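Local coordinates for malonate decarboxylase subunit alpha (Acinetobacter baumannii ATCC 17978, PDB 6MPR), which probably moves the acyl carrier protein from acetate to malonate, exchanging an acetyl for a malonyl thioester during the decarboxylation of malonate, at residues A[234-239]-A[545-550]; A[281-286]-A[541-546]; A[313-318]-A[335-340]. All coordinates share one frame; numbering follows the deposited sequence.

How the interactions relate
Interactions 1 and 2 each draw one segment from near the C-terminal end of the modelled chain, whereas interaction 3 lies beside the edge strand 317-319 of the mixed sheet. The first two belong together: they share Lys545 and Asn546 and have centres about 13 Å apart, with Ala544 of interaction 2 packing on Pro239, Asp549 and Leu550 of interaction 1. Interaction 3 lies between the partners of both in sequence; its centre is about 19 Å from that of interaction 2, yet the ring of Trp314 reaches the helix there, its CZ2 3.1 Å from Leu281 O. Interactions 1 and 3 do not touch, their nearest atoms being about 10 Å apart. No ligand marks an active site at these contacts.

Interaction 1 (A[234-239]-A[545-550]); sequences LFTRDP and KNIADL
Pro239 and Leu550 meet tip to tip: CG of the proline ring stands 3.7 Å from Leu550 CD1, and CD of the same ring is only slightly farther from that methyl. Ile547 lies beside Leu550, its CD1 4.1 Å from Pro239 CD. At the other end of the ring, Pro239 CB rests against the backbone just before the helix, 3.6 Å from Asn546 N. Asp238 crosses Ile547 at about a right angle. With its CG anti to the backbone N (chi1 -170°), the carboxylate carbon comes to lie 3.8 Å from Ile547 CG1. One water joins the two residues, donating to Asp238 OD1 at 2.7 Å and accepting from Ile547 N at 2.9 Å; OD1 also accepts from Lys240 N.

The proline thus packs at the start of the C-terminal helix 547-553, where Asn546 is the N-cap: its OD1 accepts from Asp549 N at 2.7 Å, the nitrogen lying nearly along the C=O axis, though the N-H is bent, at 144°. Asp549 returns a bond to the residue before the cap, its OD2 using the anti lone pair to accept from Lys545 N at 3.0 Å. Arg539 bonds to both backbones, through NH1 to Pro239 O and through NH2 to Lys545 O.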
loop_
_atom_site.group_PDB
_atom_site.type_symbol
_atom_site.label_atom_id
_atom_site.label_comp_id
_atom_site.label_asym_id
_atom_site.label_seq_id
_atom_site.Cartn_x
_atom_site.Cartn_y
_atom_site.Cartn_z
ATOM N N LEU A 234 19.933 7.501 11.421
ATOM C CA LEU A 234 18.911 6.916 12.273
ATOM C C LEU A 234 18.820 5.399 12.155
ATOM O O LEU A 234 18.045 4.785 12.900
ATOM C CB LEU A 234 17.551 7.537 11.944
ATOM C CG LEU A 234 17.475 9.059 12.111
ATOM C CD1 LEU A 234 16.130 9.570 11.613
ATOM C CD2 LEU A 234 17.707 9.464 13.570
ATOM N N PHE A 235 19.590 4.774 11.254
ATOM C CA PHE A 235 19.467 3.343 10.990
ATOM C C PHE A 235 20.783 2.620 11.234
ATOM O O PHE A 235 21.056 1.569 10.646
ATOM C CB PHE A 235 18.918 3.111 9.580
ATOM C CG PHE A 235 17.475 3.506 9.470
ATOM C CD1 PHE A 235 17.124 4.819 9.213
ATOM C CD2 PHE A 235 16.473 2.591 9.749
ATOM C CE1 PHE A 235 15.796 5.189 9.165
ATOM C CE2 PHE A 235 15.144 2.961 9.717
ATOM C CZ PHE A 235 14.807 4.266 9.423
ATOM N N THR A 236 21.581 3.172 12.145
ATOM C CA THR A 236 22.861 2.613 12.543
ATOM C C THR A 236 22.817 2.315 14.032
ATOM O O THR A 236 22.463 3.188 14.836
ATOM C CB THR A 236 24.006 3.582 12.213
ATOM O OG1 THR A 236 23.966 3.896 10.816
ATOM C CG2 THR A 236 25.359 2.972 12.566
ATOM N N ARG A 237 23.126 1.077 14.398
ATOM C CA ARG A 237 23.315 0.713 15.794
ATOM C C ARG A 237 24.765 0.305 15.989
ATOM O O ARG A 237 25.281 -0.536 15.247
ATOM C CB ARG A 237 22.366 -0.411 16.214
ATOM C CG ARG A 237 20.903 0.037 16.313
ATOM C CD ARG A 237 20.715 1.060 17.438
ATOM N NE ARG A 237 19.346 1.576 17.498
ATOM C CZ ARG A 237 18.913 2.604 16.776
ATOM N NH1 ARG A 237 19.747 3.215 15.943
ATOM N NH2 ARG A 237 17.654 3.024 16.888
ATOM N N ASP A 238 25.424 0.923 16.957
ATOM C CA ASP A 238 26.826 0.616 17.246
ATOM C C ASP A 238 26.942 -0.775 17.855
ATOM O O ASP A 238 26.469 -0.987 18.979
ATOM C CB ASP A 238 27.394 1.652 18.214
ATOM C CG ASP A 238 28.906 1.547 18.376
ATOM O OD1 ASP A 238 29.473 0.440 18.245
ATOM O OD2 ASP A 238 29.534 2.583 18.643
ATOM N N PRO A 239 27.585 -1.736 17.177
ATOM C CA PRO A 239 27.729 -3.079 17.748
ATOM C C PRO A 239 28.351 -3.109 19.140
ATOM O O PRO A 239 28.120 -4.064 19.883
ATOM C CB PRO A 239 28.630 -3.792 16.729
ATOM C CG PRO A 239 28.371 -3.073 15.443
ATOM C CD PRO A 239 28.179 -1.643 15.832
ATOM N N LYS A 545 32.102 -6.652 16.379
ATOM C CA LYS A 545 32.009 -6.197 17.764
ATOM C C LYS A 545 31.913 -4.682 17.900
ATOM O O LYS A 545 31.592 -4.191 18.990
ATOM C CB LYS A 545 33.231 -6.684 18.556
ATOM C CG LYS A 545 33.110 -8.084 19.137
ATOM C CD LYS A 545 33.047 -9.134 18.052
ATOM C CE LYS A 545 33.249 -10.530 18.622
ATOM N NZ LYS A 545 33.302 -11.537 17.529
ATOM N N ASN A 546 32.197 -3.933 16.843
ATOM C CA ASN A 546 32.241 -2.480 16.932
ATOM C C ASN A 546 32.150 -1.923 15.519
ATOM O O ASN A 546 32.111 -2.673 14.537
ATOM C CB ASN A 546 33.508 -2.006 17.657
ATOM C CG ASN A 546 34.783 -2.596 17.063
ATOM O OD1 ASN A 546 34.932 -2.701 15.841
ATOM N ND2 ASN A 546 35.709 -2.988 17.929
ATOM N N ILE A 547 32.136 -0.592 15.426
ATOM C CA ILE A 547 32.025 0.079 14.132
ATOM C C ILE A 547 33.246 -0.211 13.262
ATOM O O ILE A 547 33.117 -0.480 12.061
ATOM C CB ILE A 547 31.826 1.596 14.344
ATOM C CG1 ILE A 547 30.426 1.907 14.897
ATOM C CG2 ILE A 547 32.128 2.370 13.075
ATOM C CD1 ILE A 547 29.311 1.834 13.876
ATOM N N ALA A 548 34.448 -0.129 13.843
ATOM C CA ALA A 548 35.660 -0.443 13.086
ATOM C C ALA A 548 35.546 -1.808 12.419
ATOM O O ALA A 548 35.999 -1.999 11.285
ATOM C CB ALA A 548 36.887 -0.399 14.000
ATOM N N ASP A 549 34.917 -2.765 13.104
ATOM C CA ASP A 549 34.742 -4.095 12.535
ATOM C C ASP A 549 33.827 -4.057 11.316
ATOM O O ASP A 549 34.053 -4.786 10.337
ATOM C CB ASP A 549 34.184 -5.042 13.595
ATOM C CG ASP A 549 35.266 -5.634 14.480
ATOM O OD1 ASP A 549 36.458 -5.319 14.277
ATOM O OD2 ASP A 549 34.911 -6.414 15.383
ATOM N N LEU A 550 32.798 -3.202 11.349
ATOM C CA LEU A 550 31.932 -3.056 10.187
ATOM C C LEU A 550 32.691 -2.439 9.021
ATOM O O LEU A 550 32.509 -2.849 7.869
ATOM C CB LEU A 550 30.700 -2.216 10.537
ATOM C CG LEU A 550 29.735 -2.877 11.540
ATOM C CD1 LEU A 550 28.590 -1.960 11.889
ATOM C CD2 LEU A 550 29.220 -4.198 10.988
HETATM O O HOH W 1 32.153 0.932 17.880
#

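Interaction 2 (A[281-286]-A[541-546]); sequences LPTYGE and LLAAKN
A single hydrogen bond joins Thr283 to Leu541, and apolar contacts lie round it. The threonine hydroxyl donates from OG1 to Leu541 O at 2.6 Å, entering in the plane of the carbonyl with a C=O...OG1 angle of 153°. OG1 sits between its own backbone N and carbonyl carbon (chi1 53°). Ile280 O is a second carbonyl bonded to the same hydroxyl, whose single proton must be shared between the two or go to one at a time; either way the hydroxyl links the helix backbone to the incoming loop. The other branch of the threonine shares in the approach, for CG2 comes within 3.4 Å of the same Leu541 O, and a methyl of the leucine, CD2, lies against the hydroxyl, 4.0 Å from Thr283 OG1.

The apolar contacts are looser. Leu541 brings its CD1 to 4.3 Å from Tyr284 CB, while the tyrosine ring leads off elsewhere. Farther along the loop, Ala543 points its methyl at the helix: CB is 4.4 Å from Pro282 CG and equally far from Thr283 CG2.

Within the loop, Lys545 folds back to the carbonyl of Leu542, and its NZ donates to Leu542 O at 2.7 Å, with a further weak bond to Glu540 O.

The helix surface used here is irregular. A wider pi-type turn spans 281-285, and the nitrogens of Pro282 and Thr283 make no bond to the preceding turn, so the helix is kinked there. Leu541 and Tyr284 also touch Met251 of helix 244-261, and Leu542 packs on Leu279 and Ile280 of helix 272-287. Ala543 is hydrogen-bonded through its backbone to Leu279, and the loop, which comes after strand 524-525, then runs on into helix 547-553.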
loop_
_atom_site.group_PDB
_atom_site.type_symbol
_atom_site.label_atom_id
_atom_site.label_comp_id
_atom_site.label_asym_id
_atom_site.label_seq_id
_atom_site.Cartn_x
_atom_site.Cartn_y
_atom_site.Cartn_z
ATOM N N LEU A 281 23.576 -13.902 12.265
ATOM C CA LEU A 281 23.299 -14.777 11.127
ATOM C C LEU A 281 24.560 -15.438 10.587
ATOM O O LEU A 281 24.556 -16.668 10.426
ATOM C CB LEU A 281 22.563 -14.006 10.023
ATOM C CG LEU A 281 21.080 -13.771 10.269
ATOM C CD1 LEU A 281 20.564 -12.852 9.181
ATOM C CD2 LEU A 281 20.333 -15.108 10.266
ATOM N N PRO A 282 25.667 -14.726 10.330
ATOM C CA PRO A 282 26.829 -15.394 9.726
ATOM C C PRO A 282 27.622 -16.260 10.689
ATOM O O PRO A 282 28.574 -16.923 10.255
ATOM C CB PRO A 282 27.690 -14.218 9.222
ATOM C CG PRO A 282 26.769 -13.021 9.224
ATOM C CD PRO A 282 25.855 -13.264 10.370
ATOM N N THR A 283 27.284 -16.264 11.977
ATOM C CA THR A 283 27.975 -17.090 12.963
ATOM C C THR A 283 27.022 -18.143 13.516
ATOM O O THR A 283 27.130 -19.319 13.168
ATOM C CB THR A 283 28.544 -16.229 14.092
ATOM O OG1 THR A 283 27.498 -15.419 14.639
ATOM C CG2 THR A 283 29.659 -15.328 13.579
ATOM N N TYR A 284 26.067 -17.744 14.353
ATOM C CA TYR A 284 25.096 -18.700 14.873
ATOM C C TYR A 284 24.230 -19.275 13.757
ATOM O O TYR A 284 23.982 -20.486 13.710
ATOM C CB TYR A 284 24.239 -18.022 15.937
ATOM C CG TYR A 284 23.193 -18.914 16.552
ATOM C CD1 TYR A 284 23.560 -20.018 17.310
ATOM C CD2 TYR A 284 21.837 -18.627 16.410
ATOM C CE1 TYR A 284 22.594 -20.830 17.897
ATOM C CE2 TYR A 284 20.866 -19.432 16.991
ATOM C CZ TYR A 284 21.251 -20.531 17.728
ATOM O OH TYR A 284 20.285 -21.328 18.305
ATOM N N GLY A 285 23.775 -18.426 12.833
ATOM C CA GLY A 285 22.992 -18.930 11.722
ATOM C C GLY A 285 23.771 -19.913 10.872
ATOM O O GLY A 285 23.236 -20.937 10.445
ATOM N N GLU A 286 25.054 -19.621 10.633
ATOM C CA GLU A 286 25.908 -20.534 9.875
ATOM C C GLU A 286 26.084 -21.867 10.594
ATOM O O GLU A 286 26.083 -22.930 9.960
ATOM C CB GLU A 286 27.266 -19.874 9.624
ATOM C CG GLU A 286 28.322 -20.775 8.997
ATOM C CD GLU A 286 27.953 -21.243 7.612
ATOM O OE1 GLU A 286 28.469 -22.312 7.209
ATOM O OE2 GLU A 286 27.157 -20.556 6.927
ATOM N N LEU A 541 29.745 -14.104 19.727
ATOM C CA LEU A 541 28.952 -14.563 18.591
ATOM C C LEU A 541 28.773 -13.487 17.523
ATOM O O LEU A 541 28.475 -13.820 16.371
ATOM C CB LEU A 541 27.577 -15.030 19.056
ATOM C CG LEU A 541 27.418 -16.518 19.339
ATOM C CD1 LEU A 541 25.969 -16.820 19.655
ATOM C CD2 LEU A 541 27.901 -17.338 18.139
ATOM N N LEU A 542 28.923 -12.214 17.879
ATOM C CA LEU A 542 28.722 -11.140 16.909
ATOM C C LEU A 542 29.782 -11.187 15.811
ATOM O O LEU A 542 30.979 -11.260 16.097
ATOM C CB LEU A 542 28.757 -9.791 17.623
ATOM C CG LEU A 542 27.634 -9.535 18.628
ATOM C CD1 LEU A 542 27.983 -8.347 19.504
ATOM C CD2 LEU A 542 26.292 -9.300 17.916
ATOM N N ALA A 543 29.341 -11.128 14.547
ATOM C CA ALA A 543 30.292 -11.079 13.438
ATOM C C ALA A 543 31.127 -9.809 13.474
ATOM O O ALA A 543 32.256 -9.792 12.973
ATOM C CB ALA A 543 29.558 -11.180 12.096
ATOM N N ALA A 544 30.583 -8.733 14.034
ATOM C CA ALA A 544 31.320 -7.494 14.242
ATOM C C ALA A 544 31.042 -7.005 15.653
ATOM O O ALA A 544 29.882 -6.950 16.074
ATOM C CB ALA A 544 30.923 -6.429 13.208
ATOM N N LYS A 545 32.102 -6.652 16.379
ATOM C CA LYS A 545 32.009 -6.197 17.764
ATOM C C LYS A 545 31.913 -4.682 17.900
ATOM O O LYS A 545 31.592 -4.191 18.990
ATOM C CB LYS A 545 33.231 -6.684 18.556
ATOM C CG LYS A 545 33.110 -8.084 19.137
ATOM C CD LYS A 545 33.047 -9.134 18.052
ATOM C CE LYS A 545 33.249 -10.530 18.622
ATOM N NZ LYS A 545 33.302 -11.537 17.529
ATOM N N ASN A 546 32.197 -3.933 16.843
ATOM C CA ASN A 546 32.241 -2.480 16.932
ATOM C C ASN A 546 32.150 -1.923 15.519
ATOM O O ASN A 546 32.111 -2.673 14.537
ATOM C CB ASN A 546 33.508 -2.006 17.657
ATOM C CG ASN A 546 34.783 -2.596 17.063
ATOM O OD1 ASN A 546 34.932 -2.701 15.841
ATOM N ND2 ASN A 546 35.709 -2.988 17.929
#

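Interaction 3 (A[313-318]-A[335-340]); sequences GWVESV and PDVFFT
Val337 fits its side chain against two valines of the 313-318 segment. Its CG1, anti to the backbone N (chi1 175°), is the bump: it lies 4.0 Å from Val315 CG1 and 3.9 Å from Val318 CG2, bridging the hollow between these two methyls, with the Val315 side chain set across it at about a right angle. The second branch, CG2, rests near Val315 O. Val318 in turn lies side by side with Phe338, both pointing the same way, and its CB is 3.8 Å from Phe338 CE1, approaching the ring obliquely. One face of that ring is met by Val337 CG1, offset toward the rim, so the methyl touches the ring as well as the two valines. Phe339 meets the strand differently: Val318 O sits in the plane of its ring, at the edge, 3.3 Å from CD1.

Backbone polar groups stitch round this apolar core. Val318 N donates to Val337 O at 3.0 Å, from above the carbonyl plane, and Ser317 CA makes a CH...O contact with the same oxygen. Two waters fill in beside it, one donating to both Glu316 O and Asp336 O, the other donating to Val318 O at 2.6 Å and accepting from Phe339 N.

The Asp336 carboxylate is hydrogen-bonded to the backbone N of Lys22 (through OD2) and of Arg23 (through OD1) of the second subunit, which places this buried contact beside the dimer interface. Strand 317-319 is, within this chain, an outermost strand of the mixed sheet, flanked by strand 297-299, whose Trp298 packs on Val315 and Val318; helix 307-311 adds Ile310 against Val315 and Phe338.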
loop_
_atom_site.group_PDB
_atom_site.type_symbol
_atom_site.label_atom_id
_atom_site.label_comp_id
_atom_site.label_asym_id
_atom_site.label_seq_id
_atom_site.Cartn_x
_atom_site.Cartn_y
_atom_site.Cartn_z
ATOM N N GLY A 313 26.939 -13.743 1.986
ATOM C CA GLY A 313 26.012 -14.333 1.032
ATOM C C GLY A 313 24.635 -14.679 1.558
ATOM O O GLY A 313 23.894 -15.381 0.861
ATOM N N TRP A 314 24.259 -14.208 2.753
ATOM C CA TRP A 314 22.914 -14.482 3.257
ATOM C C TRP A 314 21.877 -13.619 2.566
ATOM O O TRP A 314 20.762 -14.078 2.289
ATOM C CB TRP A 314 22.823 -14.214 4.759
ATOM C CG TRP A 314 23.518 -15.223 5.583
ATOM C CD1 TRP A 314 24.866 -15.351 5.752
ATOM C CD2 TRP A 314 22.909 -16.245 6.378
ATOM N NE1 TRP A 314 25.134 -16.403 6.595
ATOM C CE2 TRP A 314 23.949 -16.961 6.999
ATOM C CE3 TRP A 314 21.585 -16.620 6.627
ATOM C CZ2 TRP A 314 23.708 -18.052 7.836
ATOM C CZ3 TRP A 314 21.344 -17.691 7.455
ATOM C CH2 TRP A 314 22.402 -18.401 8.051
ATOM N N VAL A 315 22.222 -12.364 2.297
ATOM C CA VAL A 315 21.262 -11.344 1.901
ATOM C C VAL A 315 21.253 -11.267 0.383
ATOM O O VAL A 315 22.226 -10.806 -0.230
ATOM C CB VAL A 315 21.608 -9.983 2.510
ATOM C CG1 VAL A 315 20.624 -8.938 2.019
ATOM C CG2 VAL A 315 21.610 -10.049 4.039
ATOM N N GLU A 316 20.129 -11.664 -0.224
ATOM C CA GLU A 316 20.017 -11.690 -1.677
ATOM C C GLU A 316 19.484 -10.396 -2.265
ATOM O O GLU A 316 19.879 -10.025 -3.378
ATOM C CB GLU A 316 19.143 -12.872 -2.104
ATOM C CG GLU A 316 19.921 -14.167 -1.845
ATOM C CD GLU A 316 19.131 -15.436 -2.075
ATOM O OE1 GLU A 316 19.605 -16.495 -1.607
ATOM O OE2 GLU A 316 18.054 -15.385 -2.711
ATOM N N SER A 317 18.624 -9.691 -1.540
ATOM C CA SER A 317 18.024 -8.474 -2.058
ATOM C C SER A 317 17.610 -7.593 -0.889
ATOM O O SER A 317 17.162 -8.085 0.153
ATOM C CB SER A 317 16.814 -8.791 -2.938
ATOM O OG SER A 317 15.739 -9.305 -2.162
ATOM N N VAL A 318 17.767 -6.290 -1.070
ATOM C CA VAL A 318 17.278 -5.306 -0.108
ATOM C C VAL A 318 16.633 -4.187 -0.899
ATOM O O VAL A 318 17.284 -3.589 -1.767
ATOM C CB VAL A 318 18.405 -4.731 0.767
ATOM C CG1 VAL A 318 17.847 -3.718 1.772
ATOM C CG2 VAL A 318 19.160 -5.824 1.469
ATOM N N PRO A 335 25.507 -3.573 -6.239
ATOM C CA PRO A 335 24.254 -3.413 -6.991
ATOM C C PRO A 335 23.532 -4.725 -7.240
ATOM O O PRO A 335 22.346 -4.687 -7.578
ATOM C CB PRO A 335 24.710 -2.769 -8.299
ATOM C CG PRO A 335 26.096 -3.267 -8.487
ATOM C CD PRO A 335 26.684 -3.336 -7.092
ATOM N N ASP A 336 24.188 -5.882 -7.078
ATOM C CA ASP A 336 23.433 -7.131 -7.175
ATOM C C ASP A 336 22.403 -7.278 -6.057
ATOM O O ASP A 336 21.402 -7.982 -6.236
ATOM C CB ASP A 336 24.380 -8.336 -7.176
ATOM C CG ASP A 336 25.009 -8.570 -8.535
ATOM O OD1 ASP A 336 24.478 -8.013 -9.516
ATOM O OD2 ASP A 336 26.025 -9.301 -8.637
ATOM N N VAL A 337 22.619 -6.619 -4.926
ATOM C CA VAL A 337 21.773 -6.754 -3.747
ATOM C C VAL A 337 20.760 -5.624 -3.647
ATOM O O VAL A 337 19.586 -5.868 -3.383
ATOM C CB VAL A 337 22.651 -6.827 -2.480
ATOM C CG1 VAL A 337 21.782 -6.842 -1.230
ATOM C CG2 VAL A 337 23.519 -8.083 -2.564
ATOM N N PHE A 338 21.201 -4.383 -3.857
ATOM C CA PHE A 338 20.385 -3.187 -3.666
ATOM C C PHE A 338 19.760 -2.729 -4.982
ATOM O O PHE A 338 20.129 -3.188 -6.067
ATOM C CB PHE A 338 21.230 -2.054 -3.056
ATOM C CG PHE A 338 21.733 -2.353 -1.656
ATOM C CD1 PHE A 338 20.921 -2.120 -0.556
ATOM C CD2 PHE A 338 22.997 -2.880 -1.457
ATOM C CE1 PHE A 338 21.352 -2.402 0.728
ATOM C CE2 PHE A 338 23.448 -3.179 -0.158
ATOM C CZ PHE A 338 22.616 -2.937 0.931
ATOM N N PHE A 339 18.802 -1.799 -4.879
ATOM C CA PHE A 339 18.178 -1.197 -6.053
ATOM C C PHE A 339 18.907 0.111 -6.363
ATOM O O PHE A 339 18.815 1.079 -5.604
ATOM C CB PHE A 339 16.681 -0.976 -5.821
ATOM C CG PHE A 339 15.875 -2.260 -5.831
ATOM C CD1 PHE A 339 15.820 -3.067 -4.699
ATOM C CD2 PHE A 339 15.205 -2.674 -6.983
ATOM C CE1 PHE A 339 15.093 -4.264 -4.702
ATOM C CE2 PHE A 339 14.463 -3.865 -6.994
ATOM C CZ PHE A 339 14.410 -4.657 -5.843
ATOM N N THR A 340 19.631 0.139 -7.477
ATOM C CA THR A 340 20.470 1.277 -7.825
ATOM C C THR A 340 20.161 1.703 -9.250
ATOM O O THR A 340 19.787 0.882 -10.094
ATOM C CB THR A 340 21.963 0.944 -7.704
ATOM O OG1 THR A 340 22.299 -0.093 -8.626
ATOM C CG2 THR A 340 22.311 0.519 -6.272
HETATM O O HOH W 2 18.827 -8.741 -5.553
HETATM O O HOH W 3 17.935 -1.098 -2.233
#